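Local coordinates for Pyrsv_gp04 (PDB 2VXZ), which is of unknown function but carries a winged-helix fold and a viral transcriptional-regulator domain, and so probably binds DNA, at residues Leu20-Lys25 against Val65-Gln71; Phe114-Ile118 against Phe130-Leu134. All blocks are in the same frame, centred on the assembly; numbering follows the deposited sequence.

Overall arrangement
The two contacts lie side by side, their centres about 14 Å apart. Interaction 1 closes a winged-helix unit by tying the turn after helix 7-20 to the end of strand 62-66 and the start of helix 69-89, while interaction 2 packs the end of helix 108-115 against helix 125-139 in the core of the chain. They touch directly: Lys25 CE is 3.3 Å from Ser116 O, and Cys24 O is 4.0 Å from Ile117 CG2. Backbone bonding between Ile117 and Thr26 extends this junction. Helix 69-89 serves both contacts, with Leu75 meeting Cys24 from interaction 1 and Ile117 from interaction 2. The winged-helix unit and the C-terminal helices are thus in direct contact here.

Interaction 1. Residues Leu20-Lys25 against Val65-Gln71; sequences LADGCK and VCLSMDQ
Gln71 starts out trans (chi1 -168°) and runs extended beyond CG, which carries its amide across to the turn at the end of helix 7-20. There NE2 gives a hydrogen bond to Leu20 O (2.7 Å, 151°). Leu20 O lies close to the amide plane of Gln71, and NE2 meets it almost head-on to the carbonyl. The other end of the same amide is held as well, since OE1 accepts from Leu67 N at 2.8 Å and 169°. A water accepting from NE2 donates to Ala21 O. Next to this link, the side chains of Leu20 and Val65 cross at about a right angle, Leu20 CD1 lying 3.6 Å from Val65 CG1, and the methyls of Leu67 lie against the CB and carbonyl of Leu20.

Farther along, Lys25 and Val65 form an antiparallel hydrogen-bonded pair, with Lys25 N to Val65 O at 3.1 Å and Val65 N to Lys25 O at 2.8 Å. The lysine chain turns back over its own turn, where NZ makes a salt bridge to Asp22 OD1 (2.7 Å) and hydrogen bonds to the carbonyls of Gly23 and Leu19. Ser68 caps helix 69-89, its OG accepting from Gln71 N, and so steadies the residue that reaches across.

A disulfide between Cys24 and Cys66 is observed in this protein. The 3.6 Å between Cys24 SG and Cys66 SG belongs to one of two conformers of each residue and leaves the pair's state undecided. The chemistry implies a joint held by backbone pairing and a doubly anchored amide, with a cysteine pair whose disulfide would tie turn to strand covalently.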
loop_
_atom_site.group_PDB
_atom_site.type_symbol
_atom_site.label_atom_id
_atom_site.label_comp_id
_atom_site.label_asym_id
_atom_site.label_seq_id
_atom_site.Cartn_x
_atom_site.Cartn_y
_atom_site.Cartn_z
ATOM N N LEU A 20 -9.754 3.577 -8.525
ATOM C CA LEU A 20 -8.903 2.396 -8.702
ATOM C C LEU A 20 -8.343 2.169 -10.109
ATOM O O LEU A 20 -7.447 1.341 -10.279
ATOM C CB LEU A 20 -9.654 1.134 -8.273
ATOM C CG LEU A 20 -10.042 1.085 -6.798
ATOM C CD1 LEU A 20 -10.924 -0.117 -6.551
ATOM C CD2 LEU A 20 -8.800 1.075 -5.895
ATOM N N ALA A 21 -8.862 2.867 -11.118
ATOM C CA ALA A 21 -8.393 2.678 -12.494
ATOM C C ALA A 21 -6.893 2.900 -12.627
ATOM O O ALA A 21 -6.239 2.246 -13.428
ATOM C CB ALA A 21 -9.146 3.599 -13.457
ATOM N N ASP A 22 -6.358 3.814 -11.826
ATOM C CA ASP A 22 -4.946 4.164 -11.859
ATOM C C ASP A 22 -4.073 3.270 -10.966
ATOM O O ASP A 22 -2.845 3.267 -11.104
ATOM C CB ASP A 22 -4.766 5.635 -11.457
ATOM C CG ASP A 22 -5.876 6.135 -10.546
ATOM O OD1 ASP A 22 -5.601 6.418 -9.358
ATOM O OD2 ASP A 22 -7.038 6.234 -11.021
ATOM N N GLY A 23 -4.685 2.530 -10.044
ATOM C CA GLY A 23 -3.951 1.540 -9.261
ATOM C C GLY A 23 -4.653 1.149 -7.975
ATOM O O GLY A 23 -5.612 1.800 -7.568
ATOM N N CYS A 24 -4.171 0.073 -7.350
ATOM C CA CYS A 24 -4.740 -0.403 -6.091
ATOM C C CYS A 24 -4.583 0.634 -4.999
ATOM O O CYS A 24 -3.616 1.379 -4.973
ATOM C CB CYS A 24 -4.066 -1.684 -5.625
ATOM S SG CYS A 24 -3.627 -2.764 -6.952
ATOM N N LYS A 25 -5.544 0.656 -4.087
ATOM C CA LYS A 25 -5.528 1.601 -2.993
ATOM C C LYS A 25 -6.044 0.938 -1.749
ATOM O O LYS A 25 -6.864 0.024 -1.824
ATOM C CB LYS A 25 -6.400 2.804 -3.340
ATOM C CG LYS A 25 -5.920 3.509 -4.594
ATOM C CD LYS A 25 -6.694 4.765 -4.886
ATOM C CE LYS A 25 -5.934 5.665 -5.841
ATOM N NZ LYS A 25 -5.493 4.963 -7.077
ATOM N N VAL A 65 -7.355 -2.730 -2.025
ATOM C CA VAL A 65 -8.498 -2.902 -2.932
ATOM C C VAL A 65 -7.990 -2.770 -4.358
ATOM O O VAL A 65 -7.384 -1.759 -4.705
ATOM C CB VAL A 65 -9.592 -1.866 -2.653
ATOM C CG1 VAL A 65 -10.818 -2.094 -3.558
ATOM C CG2 VAL A 65 -9.971 -1.914 -1.198
ATOM N N CYS A 66 -8.234 -3.807 -5.165
ATOM C CA CYS A 66 -7.672 -3.912 -6.510
ATOM C C CYS A 66 -8.763 -4.295 -7.518
ATOM O O CYS A 66 -9.677 -5.047 -7.179
ATOM C CB CYS A 66 -6.565 -4.981 -6.522
ATOM S SG CYS A 66 -5.548 -5.114 -5.005
ATOM N N LEU A 67 -8.648 -3.816 -8.756
ATOM C CA LEU A 67 -9.580 -4.215 -9.822
ATOM C C LEU A 67 -9.350 -5.661 -10.267
ATOM O O LEU A 67 -10.241 -6.299 -10.818
ATOM C CB LEU A 67 -9.444 -3.305 -11.047
ATOM C CG LEU A 67 -9.758 -1.821 -10.863
ATOM C CD1 LEU A 67 -9.507 -1.091 -12.180
ATOM C CD2 LEU A 67 -11.196 -1.617 -10.366
ATOM N N SER A 68 -8.142 -6.162 -10.049
ATOM C CA SER A 68 -7.784 -7.519 -10.433
ATOM C C SER A 68 -6.501 -7.923 -9.730
ATOM O O SER A 68 -5.776 -7.068 -9.212
ATOM C CB SER A 68 -7.568 -7.600 -11.941
ATOM O OG SER A 68 -6.429 -6.860 -12.331
HETATM N N MSE A 69 -6.217 -9.222 -9.722
HETATM C CA MSE A 69 -4.954 -9.701 -9.193
HETATM C C MSE A 69 -3.796 -9.286 -10.084
HETATM O O MSE A 69 -2.716 -9.049 -9.581
HETATM C CB MSE A 69 -4.971 -11.214 -8.949
HETATM C CG MSE A 69 -5.847 -11.606 -7.763
HETATM SE SE MSE A 69 -5.339 -10.736 -6.088
HETATM C CE MSE A 69 -3.673 -11.678 -5.781
ATOM N N ASP A 70 -4.022 -9.156 -11.390
ATOM C CA ASP A 70 -3.010 -8.549 -12.262
ATOM C C ASP A 70 -2.658 -7.131 -11.826
ATOM O O ASP A 70 -1.489 -6.752 -11.851
ATOM C CB ASP A 70 -3.480 -8.490 -13.710
ATOM C CG ASP A 70 -3.250 -9.781 -14.451
ATOM O OD1 ASP A 70 -2.833 -10.791 -13.834
ATOM O OD2 ASP A 70 -3.470 -9.774 -15.677
ATOM N N GLN A 71 -3.665 -6.342 -11.449
ATOM C CA GLN A 71 -3.405 -4.971 -11.019
ATOM C C GLN A 71 -2.598 -4.987 -9.720
ATOM O O GLN A 71 -1.720 -4.133 -9.510
ATOM C CB GLN A 71 -4.697 -4.176 -10.821
ATOM C CG GLN A 71 -4.439 -2.685 -10.670
ATOM C CD GLN A 71 -5.668 -1.899 -10.255
ATOM O OE1 GLN A 71 -6.381 -2.278 -9.324
ATOM N NE2 GLN A 71 -5.915 -0.792 -10.945
HETATM O O HOH W 1 -3.869 0.329 -12.853
HETATM O O HOH W 2 -1.774 -0.897 -9.543
#

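Interaction 2. Residues Phe114-Ile118 against Phe130-Leu134; sequences FSSII and FLNHL
The hydrophobic core between the C-terminal end of helix 108-115 and helix 125-139, within the family's transcriptional-regulator domain, is built here round Phe114, Ile118 and Phe130. Ile118 CD1 sits over one face of the Phe130 ring in a CH-pi contact, 4.0 Å from the centroid and 23° off the normal. It is displaced toward the rim, with CD1 of the ring its nearest atom at 3.7 Å. A chi1 of -173° turns CG1 of Ile118 away from its backbone N, and the extended chain brings that methyl past the phenylalanine, the two side chains sliding by one another in opposite directions.

The two rings do not stack. Phe114 CD2 and Phe130 CE2 come together at 4.4 Å, each near the plane of the other ring, so the meeting is edge to edge. Farther round the Phe114 edge, Leu134 CD2 approaches CE2 at 3.8 Å, its side chain arriving from the opposite direction. More loosely, Leu131 CD2 comes obliquely to Phe114 CE2 and Ile117 CG2 to Phe130 CZ, at 4.5 Å in each case.

The chain leaves helix 108-115 through a turn in which Phe114 O accepts from both Ile117 N and Ile118 N, and this turn directs Ile117 and Ile118 inward. Helix 69-89 adds Met79 to Phe130 and Val83 to Leu134, while Val62 of the wing hairpin touches both Ile118 and Phe130. Wholly apolar across its two segments, the contact is ordinary helix packing in a hydrophobic core, where helices 108-115 and 125-139 are joined to wing strand 62-66 and to helix 69-89.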
loop_
_atom_site.group_PDB
_atom_site.type_symbol
_atom_site.label_atom_id
_atom_site.label_comp_id
_atom_site.label_asym_id
_atom_site.label_seq_id
_atom_site.Cartn_x
_atom_site.Cartn_y
_atom_site.Cartn_z
ATOM N N PHE A 114 3.873 6.202 -3.404
ATOM C CA PHE A 114 3.285 5.559 -2.232
ATOM C C PHE A 114 2.036 6.299 -1.723
ATOM O O PHE A 114 1.102 5.667 -1.261
ATOM C CB PHE A 114 4.329 5.344 -1.118
ATOM C CG PHE A 114 5.192 4.130 -1.332
ATOM C CD1 PHE A 114 6.425 4.242 -1.941
ATOM C CD2 PHE A 114 4.754 2.871 -0.955
ATOM C CE1 PHE A 114 7.216 3.127 -2.162
ATOM C CE2 PHE A 114 5.549 1.747 -1.160
ATOM C CZ PHE A 114 6.778 1.875 -1.771
ATOM N N SER A 115 2.003 7.629 -1.808
ATOM C CA SER A 115 0.835 8.366 -1.287
ATOM C C SER A 115 -0.408 8.153 -2.157
ATOM O O SER A 115 -1.531 8.398 -1.708
ATOM C CB SER A 115 1.131 9.853 -1.153
ATOM O OG SER A 115 1.299 10.426 -2.413
ATOM N N SER A 116 -0.212 7.664 -3.382
ATOM C CA SER A 116 -1.339 7.283 -4.241
ATOM C C SER A 116 -1.881 5.878 -3.928
ATOM O O SER A 116 -2.865 5.441 -4.545
ATOM C CB SER A 116 -0.962 7.408 -5.723
ATOM O OG SER A 116 -0.007 6.435 -6.118
ATOM N N ILE A 117 -1.251 5.174 -2.984
ATOM C CA ILE A 117 -1.670 3.834 -2.549
ATOM C C ILE A 117 -2.258 3.847 -1.127
ATOM O O ILE A 117 -3.243 3.170 -0.839
ATOM C CB ILE A 117 -0.458 2.848 -2.530
ATOM C CG1 ILE A 117 0.234 2.781 -3.895
ATOM C CG2 ILE A 117 -0.898 1.430 -2.074
ATOM C CD1 ILE A 117 1.594 2.052 -3.885
ATOM N N ILE A 118 -1.610 4.592 -0.238
ATOM C CA ILE A 118 -1.891 4.539 1.187
ATOM C C ILE A 118 -1.476 5.871 1.792
ATOM O O ILE A 118 -0.547 6.503 1.292
ATOM C CB ILE A 118 -1.108 3.381 1.856
ATOM C CG1 ILE A 118 -1.519 3.207 3.323
ATOM C CG2 ILE A 118 0.405 3.614 1.730
ATOM C CD1 ILE A 118 -1.122 1.853 3.900
ATOM N N PHE A 130 2.780 -1.746 7.352
ATOM C CA PHE A 130 2.652 -1.881 5.902
ATOM C C PHE A 130 4.041 -1.997 5.262
ATOM O O PHE A 130 4.301 -2.894 4.466
ATOM C CB PHE A 130 1.906 -0.669 5.334
ATOM C CG PHE A 130 1.802 -0.649 3.835
ATOM C CD1 PHE A 130 0.743 -1.277 3.194
ATOM C CD2 PHE A 130 2.739 0.018 3.063
ATOM C CE1 PHE A 130 0.628 -1.247 1.808
ATOM C CE2 PHE A 130 2.627 0.059 1.695
ATOM C CZ PHE A 130 1.571 -0.578 1.058
ATOM N N LEU A 131 4.925 -1.068 5.594
ATOM C CA LEU A 131 6.289 -1.078 5.035
ATOM C C LEU A 131 7.113 -2.299 5.513
ATOM O O LEU A 131 7.961 -2.821 4.775
ATOM C CB LEU A 131 7.002 0.226 5.386
ATOM C CG LEU A 131 6.436 1.474 4.696
ATOM C CD1 LEU A 131 7.128 2.703 5.223
ATOM C CD2 LEU A 131 6.571 1.399 3.185
ATOM N N ASN A 132 6.859 -2.751 6.741
ATOM C CA ASN A 132 7.482 -3.970 7.251
ATOM C C ASN A 132 7.074 -5.169 6.403
ATOM O O ASN A 132 7.894 -6.007 6.064
ATOM C CB ASN A 132 7.073 -4.226 8.701
ATOM C CG ASN A 132 7.830 -5.371 9.321
ATOM O OD1 ASN A 132 9.050 -5.343 9.382
ATOM N ND2 ASN A 132 7.101 -6.395 9.806
ATOM N N HIS A 133 5.789 -5.239 6.059
ATOM C CA HIS A 133 5.291 -6.332 5.236
ATOM C C HIS A 133 5.969 -6.332 3.863
ATOM O O HIS A 133 6.360 -7.388 3.347
ATOM C CB HIS A 133 3.776 -6.228 5.087
ATOM C CG HIS A 133 3.173 -7.408 4.402
ATOM N ND1 HIS A 133 2.929 -8.600 5.050
ATOM C CD2 HIS A 133 2.796 -7.588 3.119
ATOM C CE1 HIS A 133 2.409 -9.456 4.193
ATOM N NE2 HIS A 133 2.325 -8.871 3.012
ATOM N N LEU A 134 6.124 -5.141 3.292
ATOM C CA LEU A 134 6.787 -4.964 2.001
ATOM C C LEU A 134 8.243 -5.406 2.092
ATOM O O LEU A 134 8.758 -6.113 1.207
ATOM C CB LEU A 134 6.693 -3.492 1.562
ATOM C CG LEU A 134 7.275 -3.089 0.197
ATOM C CD1 LEU A 134 6.725 -3.948 -0.950
ATOM C CD2 LEU A 134 7.046 -1.598 -0.087
#